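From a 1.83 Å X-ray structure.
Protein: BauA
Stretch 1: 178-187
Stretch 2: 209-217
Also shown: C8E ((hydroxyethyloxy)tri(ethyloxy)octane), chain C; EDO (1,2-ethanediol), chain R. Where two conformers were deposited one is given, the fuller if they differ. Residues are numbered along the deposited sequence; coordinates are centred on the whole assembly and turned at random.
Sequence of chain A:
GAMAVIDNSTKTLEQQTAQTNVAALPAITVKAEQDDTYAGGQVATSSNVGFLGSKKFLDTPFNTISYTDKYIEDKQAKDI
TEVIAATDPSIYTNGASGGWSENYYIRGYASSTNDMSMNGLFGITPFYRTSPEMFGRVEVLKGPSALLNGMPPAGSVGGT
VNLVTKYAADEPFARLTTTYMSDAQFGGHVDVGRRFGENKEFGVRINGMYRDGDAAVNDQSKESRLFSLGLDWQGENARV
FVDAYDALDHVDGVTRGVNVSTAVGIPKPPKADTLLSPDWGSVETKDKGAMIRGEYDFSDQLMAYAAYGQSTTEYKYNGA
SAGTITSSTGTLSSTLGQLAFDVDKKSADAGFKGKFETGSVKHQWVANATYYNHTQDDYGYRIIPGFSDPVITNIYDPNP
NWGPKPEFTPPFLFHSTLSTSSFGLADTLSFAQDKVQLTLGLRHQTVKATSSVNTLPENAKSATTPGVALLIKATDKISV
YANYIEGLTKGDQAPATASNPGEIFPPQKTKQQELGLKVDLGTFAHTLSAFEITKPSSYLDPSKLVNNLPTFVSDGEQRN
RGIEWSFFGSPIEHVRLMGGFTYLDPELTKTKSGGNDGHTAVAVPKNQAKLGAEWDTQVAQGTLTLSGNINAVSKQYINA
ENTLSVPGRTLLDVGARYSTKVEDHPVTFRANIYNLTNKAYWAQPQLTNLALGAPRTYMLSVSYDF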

# COMPACT_ATOMS: atom_id res chain seq x y z
N THR A 178 -6.55 17.18 17.20
CA THR A 178 -6.83 17.40 15.79
C THR A 178 -6.83 16.03 15.09
O THR A 178 -6.14 15.11 15.51
CB THR A 178 -5.85 18.36 15.11
OG1 THR A 178 -4.54 17.81 15.28
CG2 THR A 178 -5.95 19.77 15.65
N THR A 179 -7.67 15.93 14.05
CA THR A 179 -7.89 14.66 13.37
C THR A 179 -7.78 14.86 11.86
O THR A 179 -8.25 15.85 11.28
CB THR A 179 -9.24 14.00 13.76
OG1 THR A 179 -10.36 14.76 13.32
CG2 THR A 179 -9.37 13.80 15.25
N TYR A 180 -7.33 13.77 11.23
CA TYR A 180 -7.39 13.56 9.80
C TYR A 180 -7.92 12.14 9.54
O TYR A 180 -7.58 11.19 10.24
CB TYR A 180 -5.99 13.74 9.20
CG TYR A 180 -5.79 13.12 7.85
CD1 TYR A 180 -6.09 13.80 6.68
CD2 TYR A 180 -5.33 11.82 7.74
CE1 TYR A 180 -5.91 13.20 5.44
CE2 TYR A 180 -5.15 11.22 6.51
CZ TYR A 180 -5.42 11.92 5.35
OH TYR A 180 -5.25 11.26 4.16
N MET A 181 -8.72 12.04 8.48
CA MET A 181 -9.07 10.76 7.92
C MET A 181 -9.01 10.90 6.40
O MET A 181 -9.43 11.90 5.84
CB MET A 181 -10.48 10.31 8.35
CG MET A 181 -10.91 9.01 7.71
SD MET A 181 -12.43 8.30 8.46
CE MET A 181 -13.63 9.61 8.23
N SER A 182 -8.44 9.90 5.73
CA SER A 182 -8.32 9.94 4.28
C SER A 182 -9.71 9.97 3.65
O SER A 182 -10.67 9.46 4.24
CB SER A 182 -7.49 8.77 3.79
OG SER A 182 -8.09 7.52 4.10
N ASP A 183 -9.85 10.65 2.50
CA ASP A 183 -8.78 11.30 1.75
C ASP A 183 -8.48 12.72 2.27
O ASP A 183 -7.39 13.24 2.03
CB ASP A 183 -9.15 11.39 0.27
CG ASP A 183 -9.00 10.10 -0.49
OD1 ASP A 183 -8.26 9.25 -0.00
OD2 ASP A 183 -9.59 9.98 -1.59
N ALA A 184 -9.49 13.44 2.77
CA ALA A 184 -9.28 14.86 3.14
C ALA A 184 -10.25 15.34 4.22
O ALA A 184 -10.79 16.44 4.13
CB ALA A 184 -9.36 15.74 1.90
N GLN A 185 -10.50 14.49 5.23
CA GLN A 185 -11.37 14.89 6.32
C GLN A 185 -10.53 15.43 7.47
O GLN A 185 -9.70 14.72 8.02
CB GLN A 185 -12.23 13.74 6.85
CG GLN A 185 -13.37 14.25 7.71
CD GLN A 185 -13.92 13.22 8.66
OE1 GLN A 185 -13.18 12.62 9.44
NE2 GLN A 185 -15.24 13.07 8.63
N PHE A 186 -10.77 16.68 7.85
CA PHE A 186 -10.06 17.30 8.94
C PHE A 186 -11.04 17.65 10.05
O PHE A 186 -12.14 18.10 9.78
CB PHE A 186 -9.35 18.57 8.48
CG PHE A 186 -8.23 18.29 7.51
CD1 PHE A 186 -6.99 17.90 7.98
CD2 PHE A 186 -8.46 18.34 6.15
CE1 PHE A 186 -5.98 17.57 7.08
CE2 PHE A 186 -7.43 18.07 5.26
CZ PHE A 186 -6.22 17.65 5.73
N GLY A 187 -10.55 17.60 11.29
CA GLY A 187 -11.41 17.95 12.40
C GLY A 187 -10.63 18.30 13.64
O GLY A 187 -9.40 18.24 13.70
N MET A 209 -16.76 19.06 19.02
CA MET A 209 -16.09 18.35 17.93
C MET A 209 -16.70 18.79 16.60
O MET A 209 -17.90 19.09 16.48
CB MET A 209 -16.19 16.84 18.13
CG MET A 209 -15.63 15.99 16.97
SD MET A 209 -16.77 15.89 15.60
CE MET A 209 -18.06 14.83 16.26
N TYR A 210 -15.82 18.96 15.61
CA TYR A 210 -16.24 19.23 14.26
C TYR A 210 -15.27 18.49 13.35
O TYR A 210 -14.08 18.54 13.56
CB TYR A 210 -16.22 20.73 13.93
CG TYR A 210 -16.64 21.06 12.52
CD1 TYR A 210 -17.94 20.81 12.12
CD2 TYR A 210 -15.76 21.54 11.57
CE1 TYR A 210 -18.36 21.04 10.82
CE2 TYR A 210 -16.16 21.76 10.26
CZ TYR A 210 -17.48 21.54 9.89
OH TYR A 210 -17.95 21.74 8.62
N ARG A 211 -15.80 17.83 12.32
CA ARG A 211 -14.94 17.36 11.26
C ARG A 211 -15.70 17.37 9.95
O ARG A 211 -16.93 17.26 9.92
CB ARG A 211 -14.31 16.01 11.60
CG ARG A 211 -15.28 14.89 11.88
CD ARG A 211 -14.52 13.65 12.33
NE ARG A 211 -15.50 12.67 12.70
CZ ARG A 211 -15.88 12.41 13.95
NH1 ARG A 211 -16.90 11.58 14.14
NH2 ARG A 211 -15.17 12.86 14.97
N ASP A 212 -14.96 17.54 8.84
CA ASP A 212 -15.59 17.66 7.56
C ASP A 212 -14.55 17.38 6.48
O ASP A 212 -13.38 17.72 6.63
CB ASP A 212 -16.16 19.08 7.38
CG ASP A 212 -16.97 19.29 6.12
OD1 ASP A 212 -17.82 18.43 5.82
OD2 ASP A 212 -16.64 20.24 5.37
N GLY A 213 -15.02 16.79 5.38
CA GLY A 213 -14.22 16.64 4.18
C GLY A 213 -14.41 15.28 3.53
O GLY A 213 -15.10 14.39 4.06
N ASP A 214 -13.69 15.09 2.42
CA ASP A 214 -13.71 13.88 1.64
C ASP A 214 -13.27 12.70 2.49
O ASP A 214 -12.25 12.74 3.16
CB ASP A 214 -12.76 13.99 0.45
CG ASP A 214 -13.22 14.98 -0.60
OD1 ASP A 214 -14.41 15.33 -0.58
OD2 ASP A 214 -12.43 15.25 -1.51
N ALA A 215 -14.02 11.61 2.36
CA ALA A 215 -13.73 10.37 3.09
C ALA A 215 -13.03 9.40 2.14
O ALA A 215 -12.52 9.81 1.09
CB ALA A 215 -15.02 9.76 3.63
N ALA A 216 -12.99 8.11 2.52
CA ALA A 216 -12.13 7.15 1.84
C ALA A 216 -12.83 6.56 0.62
O ALA A 216 -12.19 6.02 -0.27
CB ALA A 216 -11.67 6.09 2.79
N VAL A 217 -14.15 6.65 0.58
CA VAL A 217 -14.90 6.20 -0.57
C VAL A 217 -14.89 7.30 -1.64
O VAL A 217 -15.06 8.47 -1.30
CB VAL A 217 -16.33 5.80 -0.14
CG1 VAL A 217 -17.27 5.58 -1.32
CG2 VAL A 217 -16.29 4.57 0.75
C1 C8E C . -2.29 21.71 8.82
C2 C8E C . -2.37 21.12 7.43
C3 C8E C . -3.79 20.67 7.07
C4 C8E C . -4.82 21.72 7.42
C5 C8E C . -6.12 21.55 6.65
C6 C8E C . -7.10 22.65 7.04
C7 C8E C . -8.55 22.34 6.66
C8 C8E C . -8.69 22.15 5.15
O9 C8E C . -9.62 23.09 4.61
C1 EDO R . -3.67 15.51 12.85
O1 EDO R . -4.42 16.53 12.18
C2 EDO R . -2.60 14.93 11.93
O2 EDO R . -2.06 15.94 11.09
O HOH W 1 -12.68 14.88 15.16
O HOH W 2 -11.68 7.98 -2.30
O HOH W 3 -12.29 17.58 1.49
O HOH W 4 -16.76 11.59 10.53

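The peptide bond between Ser182 and Asp183 is cis, and it sits in the turn between the two strands of the first stretch. The nitrogen of this bond, Asp183 N, donates a hydrogen bond to Ala215 O (3.1 Å). Ala184 N then donates to Asp214 O (2.9 Å), so consecutive amides meet consecutive carbonyls.

Beyond the turn, the strand through Phe186 and Gly187 runs antiparallel to the strand through Arg211 and Asp212. Phe186 and Asp212 form a reciprocal pair. Phe186 N donates to Asp212 O (3.1 Å), and Asp212 N donates to Phe186 O (3.0 Å). CA-H...O contacts reinforce this ladder: Arg211 CA lies 3.3 Å from Phe186 O, and Gly213 CA lies 3.4 Å from Ala184 O.

Two glycines let the backbones come close. Gly187 CA is 3.6 Å from Arg211 CB and 3.0 Å from Tyr210 O. A CB on Gly187 would clash with both atoms. Gly213 marks a corner in the chain. Its backbone angles call for glycine, and a CB there would also run into Ala184 O.

Arg211 shares its face of the sheet with Gly187, which has no side chain to crowd its CB. Its long side chain is extended, and its CD packs 3.3 Å from Gln185 OE1. Water bridges the polar ends. One water accepts from Gln185 NE2 (2.8 Å) and Arg211 NE (2.7 Å). Another hydrogen-bonds to Thr179 OG1 (3.0 Å) and accepts from Arg211 NH2 (3.2 Å). Both Gln185 and Arg211 are buried, and both have further hydrogen-bonding partners elsewhere in the structure.

Phe186 and Asp212 point to the other face. The Phe186 ring meets the C8E detergent, with C5 over one ring face and CE1 3.8 Å from C3. An aromatic side chain suits this apolar contact. In total, the two stretches bury 551 Å².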